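2-hydroxyisobutyryl-CoA synthetase (Aquincola tertiaricarbonis, PDB 6HDY) belongs to the ANL superfamily of AMP-binding enzymes, with a large N-terminal domain and a smaller C-terminal domain. Local coordinates at residues P93-T98 with I338-G343. Numbering follows the deposited sequence.
Sequences PVVKKT and IRLLSG
In Val95, CG1 stands anti to the backbone N (chi1 175°), which brings it to CD1 of Leu340 at 3.9 Å, the two side chains crossing obliquely. Leu340 CG is likewise anti to its own backbone N (chi1 173°), and CD1 also lies 3.3 Å from Val95 O, while the other Val95 methyl, CG2, rests against Ile338 O. Valine and leucine suit this buried place, where Tyr68 of helix 66-74 packs on Val95.

The backbones are joined by a single parallel bridge between Val95 and Leu340. Val95 N donates to Arg339 O at 2.8 Å, and Val95 O accepts from Leu341 N at 2.9 Å in a nearly straight bond (176° at the hydrogen). Both polar backbone atoms of Val95 are thus paired. A water extends the junction at each end: one donates to Pro93 O and Ile338 O, the other joins Lys97 N to Leu341 O.

Val94 CG1 lies over one face of the Arg339 guanidinium, 3.5 Å from NH2, offering an apolar cover while the nitrogens are bonded around it: NE to Val92 O, NH2 to Met314 O and NH1 in a salt bridge with Glu307. Long and flexible, Lys97 bends its chain to bring NZ within 3.1 Å of Ser342 O, a weak hydrogen bond.

The Ser342 side chain is about 5 Å from the bound 8LQ. The bridge joins the segment leading into helix 97-106 to the start of strand 340-347, an inner strand of an antiparallel sheet in the AMP-binding fold. There Arg339 and Leu340 both face Tyr327 of strand 322-329, forming a G1 beta bulge.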
loop_
_atom_site.group_PDB
_atom_site.type_symbol
_atom_site.label_atom_id
_atom_site.label_comp_id
_atom_site.label_asym_id
_atom_site.label_seq_id
_atom_site.Cartn_x
_atom_site.Cartn_y
_atom_site.Cartn_z
ATOM N N PRO A 93 3.020 -35.871 -5.805
ATOM C CA PRO A 93 4.137 -35.121 -6.412
ATOM C C PRO A 93 4.175 -33.675 -5.917
ATOM O O PRO A 93 3.115 -33.067 -5.705
ATOM C CB PRO A 93 3.825 -35.186 -7.910
ATOM C CG PRO A 93 2.338 -35.285 -7.974
ATOM C CD PRO A 93 1.947 -36.132 -6.795
ATOM N N VAL A 94 5.382 -33.131 -5.719
ATOM C CA VAL A 94 5.519 -31.738 -5.301
ATOM C C VAL A 94 5.159 -30.781 -6.444
ATOM O O VAL A 94 5.394 -31.078 -7.619
ATOM C CB VAL A 94 6.905 -31.372 -4.701
ATOM C CG1 VAL A 94 7.154 -32.104 -3.398
ATOM C CG2 VAL A 94 8.046 -31.601 -5.700
ATOM N N VAL A 95 4.618 -29.625 -6.087
ATOM C CA VAL A 95 4.317 -28.564 -7.041
ATOM C C VAL A 95 5.551 -27.664 -7.080
ATOM O O VAL A 95 6.100 -27.348 -6.035
ATOM C CB VAL A 95 3.068 -27.756 -6.625
ATOM C CG1 VAL A 95 2.849 -26.561 -7.569
ATOM C CG2 VAL A 95 1.832 -28.657 -6.563
ATOM N N LYS A 96 5.990 -27.289 -8.276
ATOM C CA LYS A 96 7.093 -26.353 -8.495
ATOM C C LYS A 96 6.498 -24.997 -8.932
ATOM O O LYS A 96 5.410 -24.962 -9.511
ATOM C CB LYS A 96 8.050 -26.892 -9.571
ATOM C CG LYS A 96 8.907 -28.074 -9.117
ATOM C CD LYS A 96 9.668 -28.686 -10.288
ATOM C CE LYS A 96 10.661 -29.746 -9.869
ATOM N NZ LYS A 96 11.272 -30.430 -11.046
ATOM N N LYS A 97 7.209 -23.887 -8.666
ATOM C CA LYS A 97 6.780 -22.541 -9.090
ATOM C C LYS A 97 6.662 -22.463 -10.639
ATOM O O LYS A 97 5.743 -21.825 -11.159
ATOM C CB LYS A 97 7.727 -21.469 -8.540
ATOM C CG LYS A 97 7.214 -20.795 -7.263
ATOM C CD LYS A 97 7.993 -21.204 -6.025
ATOM C CE LYS A 97 9.205 -20.351 -5.782
ATOM N NZ LYS A 97 10.365 -21.179 -5.343
ATOM N N THR A 98 7.526 -23.203 -11.361
ATOM C CA THR A 98 7.478 -23.302 -12.822
ATOM C C THR A 98 6.149 -23.956 -13.280
ATOM O O THR A 98 5.649 -23.597 -14.352
ATOM C CB THR A 98 8.686 -24.088 -13.369
ATOM O OG1 THR A 98 8.625 -25.431 -12.896
ATOM C CG2 THR A 98 10.022 -23.474 -12.977
ATOM N N ILE A 338 -0.761 -27.606 -2.635
ATOM C CA ILE A 338 -0.621 -28.948 -2.070
ATOM C C ILE A 338 0.764 -29.471 -2.399
ATOM O O ILE A 338 1.051 -29.849 -3.536
ATOM C CB ILE A 338 -1.768 -29.934 -2.460
ATOM C CG1 ILE A 338 -3.156 -29.304 -2.201
ATOM C CG2 ILE A 338 -1.617 -31.260 -1.701
ATOM C CD1 ILE A 338 -4.274 -29.990 -2.866
ATOM N N ARG A 339 1.611 -29.489 -1.382
ATOM C CA ARG A 339 2.995 -29.924 -1.458
ATOM C C ARG A 339 3.792 -29.027 -2.400
ATOM O O ARG A 339 4.442 -29.502 -3.323
ATOM C CB ARG A 339 3.119 -31.444 -1.764
ATOM C CG ARG A 339 2.951 -32.240 -0.498
ATOM C CD ARG A 339 3.019 -33.744 -0.624
ATOM N NE ARG A 339 4.180 -34.250 -1.353
ATOM C CZ ARG A 339 5.370 -34.513 -0.823
ATOM N NH1 ARG A 339 5.610 -34.250 0.456
ATOM N NH2 ARG A 339 6.337 -35.017 -1.573
ATOM N N LEU A 340 3.746 -27.712 -2.157
ATOM C CA LEU A 340 4.569 -26.779 -2.935
ATOM C C LEU A 340 6.005 -26.811 -2.404
ATOM O O LEU A 340 6.239 -26.669 -1.196
ATOM C CB LEU A 340 4.018 -25.334 -2.945
ATOM C CG LEU A 340 4.880 -24.206 -3.589
ATOM C CD1 LEU A 340 4.963 -24.357 -5.116
ATOM C CD2 LEU A 340 4.337 -22.818 -3.224
ATOM N N LEU A 341 6.946 -27.034 -3.331
ATOM C CA LEU A 341 8.377 -27.068 -3.085
ATOM C C LEU A 341 8.869 -25.608 -2.913
ATOM O O LEU A 341 8.665 -24.788 -3.801
ATOM C CB LEU A 341 9.081 -27.778 -4.263
ATOM C CG LEU A 341 10.624 -27.779 -4.284
ATOM C CD1 LEU A 341 11.199 -28.474 -3.056
ATOM C CD2 LEU A 341 11.142 -28.460 -5.541
ATOM N N SER A 342 9.453 -25.279 -1.749
ATOM C CA SER A 342 9.924 -23.916 -1.482
ATOM C C SER A 342 11.214 -23.611 -2.199
ATOM O O SER A 342 11.398 -22.492 -2.676
ATOM C CB SER A 342 10.100 -23.679 0.012
ATOM O OG SER A 342 11.213 -24.408 0.503
ATOM N N GLY A 343 12.088 -24.609 -2.267
ATOM C CA GLY A 343 13.423 -24.494 -2.835
ATOM C C GLY A 343 14.379 -23.873 -1.832
ATOM O O GLY A 343 15.474 -23.445 -2.200
HETATM O O HOH W 1 0.684 -31.791 -5.420
HETATM O O HOH W 2 9.407 -24.635 -6.654
#